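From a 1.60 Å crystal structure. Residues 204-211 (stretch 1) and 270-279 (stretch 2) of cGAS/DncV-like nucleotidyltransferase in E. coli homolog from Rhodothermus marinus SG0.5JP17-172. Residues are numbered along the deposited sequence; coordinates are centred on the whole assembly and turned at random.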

# COMPACT_ATOMS: atom_id res chain seq x y z
N GLY A 204 -10.47 -22.30 2.63
CA GLY A 204 -10.14 -22.90 1.35
C GLY A 204 -10.33 -22.00 0.15
O GLY A 204 -10.06 -22.46 -0.97
N ALA A 205 -10.77 -20.76 0.31
CA ALA A 205 -10.92 -19.84 -0.82
C ALA A 205 -9.55 -19.48 -1.41
O ALA A 205 -8.52 -19.67 -0.76
CB ALA A 205 -11.66 -18.58 -0.38
N PRO A 206 -9.52 -18.97 -2.64
CA PRO A 206 -8.23 -18.71 -3.30
C PRO A 206 -7.35 -17.77 -2.49
O PRO A 206 -7.82 -16.76 -1.96
CB PRO A 206 -8.63 -18.09 -4.64
CG PRO A 206 -10.00 -18.62 -4.91
CD PRO A 206 -10.66 -18.74 -3.56
N GLN A 207 -6.05 -18.11 -2.44
CA GLN A 207 -5.08 -17.30 -1.71
C GLN A 207 -5.09 -15.85 -2.17
O GLN A 207 -4.86 -14.94 -1.36
CB GLN A 207 -3.67 -17.87 -1.90
CG GLN A 207 -3.18 -18.72 -0.75
CD GLN A 207 -3.00 -17.91 0.52
OE1 GLN A 207 -2.78 -16.70 0.48
NE2 GLN A 207 -3.09 -18.58 1.66
N ASP A 208 -5.32 -15.62 -3.47
CA ASP A 208 -5.29 -14.27 -4.02
C ASP A 208 -6.69 -13.69 -4.21
O ASP A 208 -6.91 -12.90 -5.14
CB ASP A 208 -4.51 -14.27 -5.34
CG ASP A 208 -5.11 -15.18 -6.40
OD1 ASP A 208 -6.04 -15.96 -6.08
OD2 ASP A 208 -4.65 -15.12 -7.56
N LEU A 209 -7.62 -14.04 -3.33
CA LEU A 209 -9.00 -13.56 -3.46
C LEU A 209 -9.07 -12.04 -3.47
O LEU A 209 -9.83 -11.45 -4.24
CB LEU A 209 -9.84 -14.13 -2.32
CG LEU A 209 -11.31 -13.71 -2.28
CD1 LEU A 209 -12.03 -14.20 -3.53
CD2 LEU A 209 -11.92 -14.31 -1.04
N ALA A 210 -8.28 -11.37 -2.63
CA ALA A 210 -8.25 -9.92 -2.71
C ALA A 210 -6.99 -9.38 -2.06
O ALA A 210 -6.99 -9.04 -0.87
CB ALA A 210 -9.49 -9.30 -2.05
N PRO A 211 -5.89 -9.29 -2.81
CA PRO A 211 -4.65 -8.76 -2.24
C PRO A 211 -4.89 -7.39 -1.62
O PRO A 211 -5.63 -6.56 -2.17
CB PRO A 211 -3.71 -8.69 -3.45
CG PRO A 211 -4.28 -9.68 -4.43
CD PRO A 211 -5.76 -9.62 -4.23
N GLU A 270 -11.70 -9.14 -13.75
CA GLU A 270 -12.25 -10.45 -13.46
C GLU A 270 -11.93 -10.89 -12.04
O GLU A 270 -12.77 -11.51 -11.37
CB GLU A 270 -11.73 -11.47 -14.47
CG GLU A 270 -12.48 -12.78 -14.43
CD GLU A 270 -13.94 -12.65 -14.89
OE1 GLU A 270 -14.31 -11.61 -15.48
OE2 GLU A 270 -14.71 -13.60 -14.65
N LYS A 271 -10.73 -10.57 -11.54
CA LYS A 271 -10.41 -10.89 -10.15
C LYS A 271 -11.25 -10.07 -9.19
O LYS A 271 -11.68 -10.58 -8.13
CB LYS A 271 -8.92 -10.65 -9.87
CG LYS A 271 -7.98 -11.66 -10.52
CD LYS A 271 -8.11 -13.04 -9.89
CE LYS A 271 -7.19 -14.05 -10.55
NZ LYS A 271 -5.79 -13.91 -10.08
N ALA A 272 -11.50 -8.80 -9.51
CA ALA A 272 -12.39 -7.99 -8.68
C ALA A 272 -13.80 -8.55 -8.66
O ALA A 272 -14.44 -8.62 -7.60
CB ALA A 272 -12.40 -6.54 -9.17
N ARG A 273 -14.32 -8.96 -9.82
CA ARG A 273 -15.65 -9.57 -9.86
C ARG A 273 -15.70 -10.86 -9.06
O ARG A 273 -16.72 -11.19 -8.44
CB ARG A 273 -16.06 -9.84 -11.31
CG ARG A 273 -16.10 -8.60 -12.16
CD ARG A 273 -17.31 -7.78 -11.83
NE ARG A 273 -17.50 -6.71 -12.79
CZ ARG A 273 -18.16 -5.59 -12.52
NH1 ARG A 273 -18.68 -5.42 -11.31
NH2 ARG A 273 -18.29 -4.65 -13.45
N ARG A 274 -14.61 -11.63 -9.07
CA ARG A 274 -14.57 -12.84 -8.26
C ARG A 274 -14.68 -12.51 -6.78
O ARG A 274 -15.42 -13.16 -6.03
CB ARG A 274 -13.28 -13.62 -8.54
CG ARG A 274 -13.17 -14.91 -7.71
CD ARG A 274 -11.91 -15.70 -8.02
NE ARG A 274 -10.72 -15.02 -7.56
CZ ARG A 274 -9.51 -15.58 -7.50
NH1 ARG A 274 -9.33 -16.84 -7.87
NH2 ARG A 274 -8.49 -14.86 -7.05
N PHE A 275 -13.94 -11.50 -6.33
CA PHE A 275 -14.06 -11.07 -4.93
C PHE A 275 -15.50 -10.72 -4.59
O PHE A 275 -16.01 -11.10 -3.53
CB PHE A 275 -13.11 -9.90 -4.67
CG PHE A 275 -13.43 -9.11 -3.42
CD1 PHE A 275 -13.14 -9.62 -2.17
CD2 PHE A 275 -14.04 -7.87 -3.51
CE1 PHE A 275 -13.44 -8.91 -1.02
CE2 PHE A 275 -14.33 -7.14 -2.35
CZ PHE A 275 -14.04 -7.68 -1.10
N LEU A 276 -16.19 -10.02 -5.50
CA LEU A 276 -17.57 -9.64 -5.22
C LEU A 276 -18.47 -10.87 -5.13
O LEU A 276 -19.36 -10.92 -4.27
CB LEU A 276 -18.09 -8.69 -6.30
CG LEU A 276 -17.31 -7.38 -6.45
CD1 LEU A 276 -17.90 -6.59 -7.61
CD2 LEU A 276 -17.32 -6.54 -5.16
N ARG A 277 -18.24 -11.87 -5.99
CA ARG A 277 -19.00 -13.12 -5.90
C ARG A 277 -18.77 -13.81 -4.55
O ARG A 277 -19.72 -14.33 -3.95
CB ARG A 277 -18.63 -14.07 -7.04
CG ARG A 277 -19.21 -13.68 -8.38
CD ARG A 277 -19.05 -14.79 -9.41
NE ARG A 277 -17.67 -15.15 -9.71
CZ ARG A 277 -16.91 -14.56 -10.63
NH1 ARG A 277 -17.39 -13.54 -11.34
NH2 ARG A 277 -15.67 -14.98 -10.84
N TYR A 278 -17.53 -13.80 -4.05
CA TYR A 278 -17.27 -14.47 -2.78
C TYR A 278 -17.91 -13.71 -1.63
O TYR A 278 -18.41 -14.31 -0.68
CB TYR A 278 -15.76 -14.65 -2.57
CG TYR A 278 -15.19 -15.90 -3.21
CD1 TYR A 278 -14.98 -15.97 -4.59
CD2 TYR A 278 -14.85 -17.01 -2.44
CE1 TYR A 278 -14.45 -17.11 -5.18
CE2 TYR A 278 -14.33 -18.15 -3.02
CZ TYR A 278 -14.13 -18.20 -4.38
OH TYR A 278 -13.61 -19.35 -4.98
N MET A 279 -17.94 -12.37 -1.70
CA MET A 279 -18.62 -11.60 -0.67
C MET A 279 -20.12 -11.84 -0.70
O MET A 279 -20.76 -11.97 0.35
CB MET A 279 -18.32 -10.11 -0.83
CG MET A 279 -16.86 -9.77 -0.54
SD MET A 279 -16.30 -10.16 1.16
CE MET A 279 -15.34 -11.64 0.87
O HOH W 1 -6.63 -17.68 -8.10
O HOH W 2 -10.28 -12.44 -6.69

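A helix often holds an irregular segment by presenting one stripe of side chains, spaced three or four residues apart, in which charged groups fix the position of the segment and apolar groups fill the space beside them. The contact between residues 204-211 and helix 270-279 is a compact example, burying 440 Å² over both sides. K271, R274 and Y278 all direct their CA-to-CB bonds toward the loop, while A272 and L276 direct theirs away.

The polar centre is D208, whose carboxylate is shared between two basic residues one helical turn apart. OD1 of D208 accepts a hydrogen bond from NH2 of R274 at 2.9 Å, with an N-H...O angle of 154°, and OD2 of D208 accepts one from NZ of K271 at 3.0 Å. Both are salt bridges. Each carboxylate oxygen thus has its own cationic partner, so one acid spans two positions of the helix. The CA-to-CB bond of D208 points sideways, but a chi1 of 60° (p) brings the carboxylate nearer the helix. R274 reaches across with chi1 and chi2 both t, and D208 OD1 lies at the edge of its guanidinium, near the plane, where N-H groups are directed.

Two waters complete the polar network. Water 1 donates to D208 OD1 at 2.7 Å and accepts from R274 NH1 at 2.8 Å, so the same acid-base pair is linked both directly and through solvent. Water 2 accepts from R274 NE at 2.8 Å and donates to two backbone carbonyls, L209 O and K271 O, each at 2.7 Å. The two carbonyl oxygens, L209 O and K271 O, are 4.4 Å apart, and the water bridges them by donating a hydrogen bond to each. K271 O also accepts the helical hydrogen bond from F275 N at 3.0 Å, so the water adds a second donor to a carbonyl already used within the helix.

The loop's own fold helps to place these groups. A type I turn runs from P206 to L209, closed by a hydrogen bond from L209 N to P206 O at 3.1 Å. Within it, the CA-to-CB bond of Q207 points away from the helix and the residue makes no contact, whereas P206, D208 and L209 all engage it. P206 packs over one face of the R274 guanidinium, its CG 3.5 Å from NH1 of R274, leaving the edge to D208.

Beyond the charges, packing takes over. L209, the loop residue most covered by the helix, comes closest to F275 in backbone register, with 5.8 Å between the two CA atoms. Its side chain, chi1 t and chi2 p, sets CD1 of L209 over the face of the Y278 ring, 3.9 Å from the centroid and 26° off the normal, a CH-pi contact. Y278 also meets P206, whose CD is 3.6 Å from Y278 CZ, and A205, whose CB is 3.8 Å from Y278 CE2. Farther along the loop, A210 CB rests 3.7 Å from F275 CD1.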